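Local coordinates for protein GH62 hydrolase (Scytalidium thermophilum, PDB 4PVA) that probably acts as an alpha-L-arabinofuranosidase of glycoside hydrolase family 62, releasing arabinose side groups from arabinoxylan during lignocellulose degradation, at residues L52-A64 and N70-A82. Numbering follows the deposited sequence.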
ATOM      1  N   LEU A  52      -2.490 -13.811  -1.722  1.00 14.81           N
ATOM      2  CA  LEU A  52      -2.209 -15.243  -1.573  1.00 15.92           C
ATOM      3  C   LEU A  52      -3.345 -15.970  -2.250  1.00 16.34           C
ATOM      4  O   LEU A  52      -4.488 -15.780  -1.912  1.00 16.75           O
ATOM      5  CB  LEU A  52      -2.100 -15.594  -0.101  1.00 16.16           C
ATOM      6  CG  LEU A  52      -2.076 -17.085   0.276  1.00 16.85           C
ATOM      7  CD1 LEU A  52      -0.883 -17.787  -0.340  1.00 17.05           C
ATOM      8  CD2 LEU A  52      -2.065 -17.269   1.789  1.00 17.11           C
ATOM      9  N   ILE A  53      -3.011 -16.820  -3.225  1.00 17.26           N
ATOM     10  CA  ILE A  53      -4.004 -17.539  -4.049  1.00 18.75           C
ATOM     11  C   ILE A  53      -3.527 -18.984  -4.143  1.00 20.39           C
ATOM     12  O   ILE A  53      -2.465 -19.256  -4.683  1.00 19.58           O
ATOM     13  CB  ILE A  53      -4.121 -16.958  -5.467  1.00 18.51           C
ATOM     14  CG1 ILE A  53      -4.388 -15.438  -5.461  1.00 17.93           C
ATOM     15  CG2 ILE A  53      -5.218 -17.671  -6.246  1.00 19.13           C
ATOM     16  CD1 ILE A  53      -4.135 -14.804  -6.821  1.00 18.44           C
ATOM     17  N   ASN A  54      -4.301 -19.885  -3.555  1.00 22.65           N
ATOM     18  CA  ASN A  54      -4.037 -21.334  -3.691  1.00 25.43           C
ATOM     19  C   ASN A  54      -2.597 -21.685  -3.312  1.00 23.58           C
ATOM     20  O   ASN A  54      -1.909 -22.436  -4.009  1.00 24.80           O
ATOM     21  CB  ASN A  54      -4.387 -21.802  -5.101  1.00 29.05           C
ATOM     22  CG  ASN A  54      -5.868 -21.650  -5.412  1.00 32.38           C
ATOM     23  OD1 ASN A  54      -6.726 -21.801  -4.522  1.00 36.50           O
ATOM     24  ND2 ASN A  54      -6.181 -21.350  -6.672  1.00 35.50           N
ATOM     25  N   GLY A  55      -2.156 -21.099  -2.211  1.00 21.68           N
ATOM     26  CA  GLY A  55      -0.854 -21.366  -1.637  1.00 21.98           C
ATOM     27  C   GLY A  55       0.315 -20.617  -2.256  1.00 20.93           C
ATOM     28  O   GLY A  55       1.435 -20.742  -1.760  1.00 22.00           O
ATOM     29  N   THR A  56       0.060 -19.799  -3.274  1.00 18.93           N
ATOM     30  CA  THR A  56       1.108 -18.992  -3.871  1.00 18.69           C
ATOM     31  C   THR A  56       0.914 -17.517  -3.531  1.00 17.35           C
ATOM     32  O   THR A  56      -0.166 -16.955  -3.715  1.00 17.22           O
ATOM     33  CB  THR A  56       1.144 -19.146  -5.380  1.00 18.82           C
ATOM     34  OG1 THR A  56       1.404 -20.521  -5.711  1.00 20.40           O
ATOM     35  CG2 THR A  56       2.240 -18.301  -6.012  1.00 19.15           C
ATOM     36  N   TYR A  57       1.996 -16.945  -3.012  1.00 16.41           N
ATOM     37  CA  TYR A  57       2.080 -15.488  -2.755  1.00 15.62           C
ATOM     38  C   TYR A  57       2.554 -14.770  -4.003  1.00 15.78           C
ATOM     39  O   TYR A  57       3.565 -15.142  -4.591  1.00 16.41           O
ATOM     40  CB  TYR A  57       3.051 -15.197  -1.616  1.00 15.73           C
ATOM     41  CG  TYR A  57       2.668 -15.826  -0.322  1.00 16.31           C
ATOM     42  CD1 TYR A  57       1.819 -15.184   0.566  1.00 16.54           C
ATOM     43  CD2 TYR A  57       3.142 -17.101   0.041  1.00 17.84           C
ATOM     44  CE1 TYR A  57       1.468 -15.791   1.770  1.00 17.94           C
ATOM     45  CE2 TYR A  57       2.807 -17.666   1.243  1.00 18.87           C
ATOM     46  CZ  TYR A  57       1.965 -17.039   2.061  1.00 18.74           C
ATOM     47  OH  TYR A  57       1.674 -17.675   3.264  1.00 23.01           O
ATOM     48  N   HIS A  58       1.774 -13.769  -4.396  1.00 15.25           N
ATOM     49  CA  HIS A  58       2.054 -12.935  -5.549  1.00 15.66           C
ATOM     50  C   HIS A  58       2.355 -11.529  -5.044  1.00 14.93           C
ATOM     51  O   HIS A  58       1.512 -10.938  -4.405  1.00 15.42           O
ATOM     52  CB  HIS A  58       0.839 -12.876  -6.452  1.00 16.06           C
ATOM     53  CG  HIS A  58       0.458 -14.200  -7.037  1.00 17.06           C
ATOM     54  ND1 HIS A  58       0.959 -14.646  -8.232  1.00 18.43           N
ATOM     55  CD2 HIS A  58      -0.371 -15.169  -6.579  1.00 17.32           C
ATOM     56  CE1 HIS A  58       0.456 -15.837  -8.495  1.00 18.96           C
ATOM     57  NE2 HIS A  58      -0.354 -16.180  -7.518  1.00 19.03           N
ATOM     58  N   VAL A  59       3.562 -11.050  -5.311  1.00 14.78           N
ATOM     59  CA  VAL A  59       4.027  -9.773  -4.794  1.00 14.17           C
ATOM     60  C   VAL A  59       4.434  -8.832  -5.916  1.00 13.74           C
ATOM     61  O   VAL A  59       5.089  -9.228  -6.872  1.00 14.11           O
ATOM     62  CB  VAL A  59       5.211  -9.958  -3.823  1.00 14.85           C
ATOM     63  CG1 VAL A  59       5.660  -8.616  -3.239  1.00 14.61           C
ATOM     64  CG2 VAL A  59       4.831 -10.918  -2.706  1.00 14.93           C
ATOM     65  N   PHE A  60       4.013  -7.569  -5.794  1.00 13.11           N
ATOM     66  CA  PHE A  60       4.530  -6.484  -6.622  1.00 13.11           C
ATOM     67  C   PHE A  60       5.224  -5.527  -5.685  1.00 12.68           C
ATOM     68  O   PHE A  60       4.726  -5.253  -4.584  1.00 13.04           O
ATOM     69  CB  PHE A  60       3.417  -5.765  -7.393  1.00 13.15           C
ATOM     70  CG  PHE A  60       2.623  -6.674  -8.319  1.00 13.58           C
ATOM     71  CD1 PHE A  60       1.681  -7.559  -7.796  1.00 14.39           C
ATOM     72  CD2 PHE A  60       2.834  -6.661  -9.680  1.00 14.22           C
ATOM     73  CE1 PHE A  60       0.970  -8.412  -8.620  1.00 15.37           C
ATOM     74  CE2 PHE A  60       2.096  -7.490 -10.508  1.00 14.79           C
ATOM     75  CZ  PHE A  60       1.173  -8.354  -9.963  1.00 15.31           C
ATOM     76  N   ALA A  61       6.380  -5.026  -6.068  1.00 12.82           N
ATOM     77  CA  ALA A  61       7.179  -4.114  -5.276  1.00 12.60           C
ATOM     78  C   ALA A  61       7.893  -3.124  -6.175  1.00 12.84           C
ATOM     79  O   ALA A  61       7.965  -3.333  -7.400  1.00 13.92           O
ATOM     80  CB  ALA A  61       8.195  -4.881  -4.425  1.00 12.87           C
ATOM     81  N   SER A  62       8.430  -2.056  -5.605  1.00 13.13           N
ATOM     82  CA  SER A  62       9.219  -1.117  -6.368  1.00 13.83           C
ATOM     83  C   SER A  62      10.671  -1.360  -6.173  1.00 13.64           C
ATOM     84  O   SER A  62      11.136  -1.753  -5.112  1.00 13.34           O
ATOM     85  CB  SER A  62       8.919   0.302  -6.006  1.00 14.33           C
ATOM     86  OG  SER A  62       7.530   0.569  -6.280  1.00 15.15           O
ATOM     87  N   THR A  63      11.414  -1.127  -7.233  1.00 14.48           N
ATOM     88  CA  THR A  63      12.867  -1.051  -7.197  1.00 15.27           C
ATOM     89  C   THR A  63      13.251   0.401  -7.048  1.00 15.28           C
ATOM     90  O   THR A  63      12.681   1.274  -7.712  1.00 15.68           O
ATOM     91  CB  THR A  63      13.505  -1.664  -8.462  1.00 15.96           C
ATOM     92  OG1 THR A  63      13.048  -0.937  -9.619  1.00 16.31           O
ATOM     93  CG2 THR A  63      13.135  -3.094  -8.597  1.00 16.76           C
ATOM     94  N   ALA A  64      14.229   0.680  -6.181  1.00 14.63           N
ATOM     95  CA  ALA A  64      14.691   2.029  -5.961  1.00 14.55           C
ATOM     96  C   ALA A  64      16.195   2.093  -6.053  1.00 15.22           C
ATOM     97  O   ALA A  64      16.875   1.244  -5.477  1.00 14.80           O
ATOM     98  CB  ALA A  64      14.242   2.496  -4.595  1.00 14.43           C
ATOM     99  N   ASN A  70      11.213   1.793 -10.619  1.00 14.68           N
ATOM    100  CA  ASN A  70      10.333   0.997 -11.452  1.00 15.32           C
ATOM    101  C   ASN A  70       9.814  -0.172 -10.582  1.00 14.61           C
ATOM    102  O   ASN A  70       9.867  -0.044  -9.346  1.00 14.84           O
ATOM    103  CB  ASN A  70      11.033   0.602 -12.743  1.00 16.48           C
ATOM    104  CG  ASN A  70      10.060   0.265 -13.855  1.00 17.02           C
ATOM    105  OD1 ASN A  70       9.564  -0.856 -13.913  1.00 19.41           O
ATOM    106  ND2 ASN A  70       9.909   1.159 -14.814  1.00 17.55           N
HETATM  107  N   MSE A  71       9.232  -1.221 -11.146  1.00 14.53           N
HETATM  108  CA  MSE A  71       8.530  -2.232 -10.347  1.00 14.47           C
HETATM  109  C   MSE A  71       8.869  -3.632 -10.790  1.00 14.92           C
HETATM  110  O   MSE A  71       9.285  -3.866 -11.952  1.00 16.09           O
HETATM  111  CB  MSE A  71       7.000  -1.985 -10.361  1.00 14.64           C
HETATM  112  CG  MSE A  71       6.653  -0.579  -9.852  1.00 14.96           C
HETATM  113 SE   MSE A  71       4.750  -0.236  -9.790  0.70 15.42          SE
HETATM  114  CE  MSE A  71       4.370  -0.529 -11.696  1.00 15.10           C
ATOM    115  N   VAL A  72       8.664  -4.544  -9.865  1.00 15.36           N
ATOM    116  CA  VAL A  72       8.915  -5.969 -10.079  1.00 15.96           C
ATOM    117  C   VAL A  72       7.725  -6.778  -9.633  1.00 15.56           C
ATOM    118  O   VAL A  72       6.999  -6.364  -8.714  1.00 15.31           O
ATOM    119  CB  VAL A  72      10.145  -6.511  -9.319  1.00 17.14           C
ATOM    120  CG1 VAL A  72      11.420  -6.015  -9.951  1.00 18.42           C
ATOM    121  CG2 VAL A  72      10.107  -6.237  -7.814  1.00 16.66           C
ATOM    122  N   TYR A  73       7.533  -7.926 -10.260  1.00 15.31           N
ATOM    123  CA  TYR A  73       6.623  -8.945  -9.814  1.00 15.98           C
ATOM    124  C   TYR A  73       7.427 -10.208  -9.465  1.00 15.94           C
ATOM    125  O   TYR A  73       8.351 -10.576 -10.202  1.00 16.68           O
ATOM    126  CB  TYR A  73       5.601  -9.262 -10.909  1.00 16.34           C
ATOM    127  CG  TYR A  73       4.864 -10.551 -10.684  1.00 16.55           C
ATOM    128  CD1 TYR A  73       3.811 -10.625  -9.786  1.00 16.17           C
ATOM    129  CD2 TYR A  73       5.256 -11.710 -11.344  1.00 17.78           C
ATOM    130  CE1 TYR A  73       3.138 -11.807  -9.557  1.00 17.34           C
ATOM    131  CE2 TYR A  73       4.606 -12.911 -11.115  1.00 17.95           C
ATOM    132  CZ  TYR A  73       3.552 -12.971 -10.233  1.00 17.75           C
ATOM    133  OH  TYR A  73       2.925 -14.190 -10.023  1.00 18.46           O
ATOM    134  N   PHE A  74       7.020 -10.902  -8.417  1.00 15.12           N
ATOM    135  CA  PHE A  74       7.551 -12.217  -8.128  1.00 15.62           C
ATOM    136  C   PHE A  74       6.532 -13.022  -7.324  1.00 15.42           C
ATOM    137  O   PHE A  74       5.617 -12.467  -6.718  1.00 15.55           O
ATOM    138  CB  PHE A  74       8.904 -12.124  -7.420  1.00 15.63           C
ATOM    139  CG  PHE A  74       8.902 -11.349  -6.132  1.00 16.12           C
ATOM    140  CD1 PHE A  74       8.925  -9.955  -6.127  1.00 16.23           C
ATOM    141  CD2 PHE A  74       8.907 -12.006  -4.918  1.00 16.67           C
ATOM    142  CE1 PHE A  74       8.959  -9.261  -4.931  1.00 16.81           C
ATOM    143  CE2 PHE A  74       8.923 -11.298  -3.717  1.00 16.65           C
ATOM    144  CZ  PHE A  74       8.952  -9.924  -3.734  1.00 17.09           C
ATOM    145  N   ASN A  75       6.724 -14.346  -7.290  1.00 16.42           N
ATOM    146  CA  ASN A  75       5.877 -15.203  -6.511  1.00 16.86           C
ATOM    147  C   ASN A  75       6.711 -16.249  -5.788  1.00 17.12           C
ATOM    148  O   ASN A  75       7.879 -16.465  -6.127  1.00 17.85           O
ATOM    149  CB  ASN A  75       4.746 -15.819  -7.347  1.00 17.55           C
ATOM    150  CG  ASN A  75       5.259 -16.706  -8.474  1.00 18.92           C
ATOM    151  OD1 ASN A  75       5.967 -17.694  -8.238  1.00 20.26           O
ATOM    152  ND2 ASN A  75       4.899 -16.381  -9.681  1.00 19.80           N
ATOM    153  N   PHE A  76       6.106 -16.844  -4.776  1.00 16.68           N
ATOM    154  CA  PHE A  76       6.765 -17.858  -3.954  1.00 16.55           C
ATOM    155  C   PHE A  76       5.688 -18.568  -3.156  1.00 16.61           C
ATOM    156  O   PHE A  76       4.557 -18.093  -3.045  1.00 17.56           O
ATOM    157  CB  PHE A  76       7.832 -17.216  -3.042  1.00 16.84           C
ATOM    158  CG  PHE A  76       7.287 -16.138  -2.108  1.00 17.10           C
ATOM    159  CD1 PHE A  76       6.753 -16.471  -0.871  1.00 17.17           C
ATOM    160  CD2 PHE A  76       7.307 -14.801  -2.470  1.00 17.03           C
ATOM    161  CE1 PHE A  76       6.247 -15.498  -0.015  1.00 16.88           C
ATOM    162  CE2 PHE A  76       6.806 -13.835  -1.597  1.00 17.23           C
ATOM    163  CZ  PHE A  76       6.273 -14.187  -0.394  1.00 16.86           C
ATOM    164  N   THR A  77       6.043 -19.698  -2.554  1.00 17.59           N
ATOM    165  CA  THR A  77       5.155 -20.411  -1.666  1.00 18.00           C
ATOM    166  C   THR A  77       5.597 -20.412  -0.213  1.00 17.64           C
ATOM    167  O   THR A  77       4.796 -20.725   0.642  1.00 18.55           O
ATOM    168  CB  THR A  77       4.996 -21.890  -2.106  1.00 19.88           C
ATOM    169  OG1 THR A  77       6.276 -22.548  -2.121  1.00 21.61           O
ATOM    170  CG2 THR A  77       4.402 -21.954  -3.483  1.00 20.85           C
ATOM    171  N   ASP A  78       6.824 -20.039   0.034  1.00 16.99           N
ATOM    172  CA  ASP A  78       7.431 -20.122   1.357  1.00 17.39           C
ATOM    173  C   ASP A  78       8.218 -18.847   1.634  1.00 16.60           C
ATOM    174  O   ASP A  78       9.134 -18.535   0.943  1.00 16.17           O
ATOM    175  CB  ASP A  78       8.350 -21.363   1.335  1.00 18.11           C
ATOM    176  CG  ASP A  78       9.087 -21.627   2.620  1.00 19.05           C
ATOM    177  OD1 ASP A  78       9.350 -20.756   3.427  1.00 19.00           O
ATOM    178  OD2 ASP A  78       9.452 -22.812   2.742  1.00 20.75           O
ATOM    179  N   PHE A  79       7.841 -18.125   2.701  1.00 16.85           N
ATOM    180  CA  PHE A  79       8.480 -16.865   3.008  1.00 16.86           C
ATOM    181  C   PHE A  79       9.987 -16.969   3.086  1.00 17.29           C
ATOM    182  O   PHE A  79      10.693 -16.051   2.683  1.00 17.50           O
ATOM    183  CB  PHE A  79       7.982 -16.258   4.299  1.00 17.42           C
ATOM    184  CG  PHE A  79       6.583 -15.728   4.225  1.00 16.54           C
ATOM    185  CD1 PHE A  79       6.304 -14.604   3.468  1.00 16.61           C
ATOM    186  CD2 PHE A  79       5.562 -16.343   4.911  1.00 17.75           C
ATOM    187  CE1 PHE A  79       5.007 -14.142   3.388  1.00 16.02           C
ATOM    188  CE2 PHE A  79       4.269 -15.853   4.862  1.00 17.62           C
ATOM    189  CZ  PHE A  79       3.992 -14.760   4.074  1.00 16.72           C
ATOM    190  N   ALA A  80      10.487 -18.083   3.616  1.00 17.83           N
ATOM    191  CA  ALA A  80      11.928 -18.263   3.753  1.00 18.90           C
ATOM    192  C   ALA A  80      12.666 -18.447   2.449  1.00 19.16           C
ATOM    193  O   ALA A  80      13.898 -18.319   2.401  1.00 20.83           O
ATOM    194  CB  ALA A  80      12.214 -19.441   4.664  1.00 19.76           C
ATOM    195  N   GLU A  81      11.919 -18.736   1.383  1.00 19.17           N
ATOM    196  CA  GLU A  81      12.442 -18.886   0.023  1.00 19.86           C
ATOM    197  C   GLU A  81      12.118 -17.708  -0.888  1.00 19.19           C
ATOM    198  O   GLU A  81      12.509 -17.691  -2.044  1.00 19.81           O
ATOM    199  CB  GLU A  81      11.926 -20.194  -0.624  1.00 22.45           C
ATOM    200  CG  GLU A  81      12.325 -21.451   0.132  1.00 24.71           C
ATOM    201  CD  GLU A  81      13.831 -21.572   0.313  1.00 28.71           C
ATOM    202  OE1 GLU A  81      14.583 -21.171  -0.606  1.00 32.28           O
ATOM    203  OE2 GLU A  81      14.263 -22.054   1.389  1.00 35.28           O
ATOM    204  N   ALA A  82      11.416 -16.699  -0.368  1.00 17.71           N
ATOM    205  CA  ALA A  82      11.070 -15.517  -1.170  1.00 16.91           C
ATOM    206  C   ALA A  82      12.275 -14.831  -1.783  1.00 16.54           C
ATOM    207  O   ALA A  82      12.205 -14.313  -2.900  1.00 17.13           O
ATOM    208  CB  ALA A  82      10.295 -14.507  -0.328  1.00 16.68           C
TER
HETATM  209  O   HOH W   1       2.252 -21.545   0.631  1.00 27.68           O
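The antiparallel beta hairpin of strands 56-65 and 68-76 joins Y57, V59, A61 and T63 to F76, F74, V72 and N70 as hydrogen-bonded pairs. It forms the middle of a four-stranded sheet, one blade of the five-bladed beta-propeller expected for family 62. V59 N hydrogen-bonds to F74 O (2.9 Å). On the face of Y57, V59, F74 and F76, CB of Y57 makes a CH-pi contact over the F76 ring, 3.8 Å from its centroid. The two ring planes are only 20° apart, but the rings hardly overlap. CZ of F79 comes over one face of the Y57 ring near the rim, 3.6 Å from CE1 of Y57, and CD1 of L52 lies over the other. V59 CB makes the same CH-pi contact with the F74 ring. Cutting Y57 back to an alanine would probably open a gap between L52 and F79 and uncover part of F76. On the other face, chi1 of 164° turns the Y73 ring away from its own N and alongside H58. There Y73 OH hydrogen-bonds to H58 ND1 (2.7 Å) and accepts from N75 ND2 at 3.0 Å. CD1 of Y73 also lies over the F60 ring, 3.5 Å from CZ of F60. Two polar partners thus hold the Y73 hydroxyl and probably fix its ring against F60.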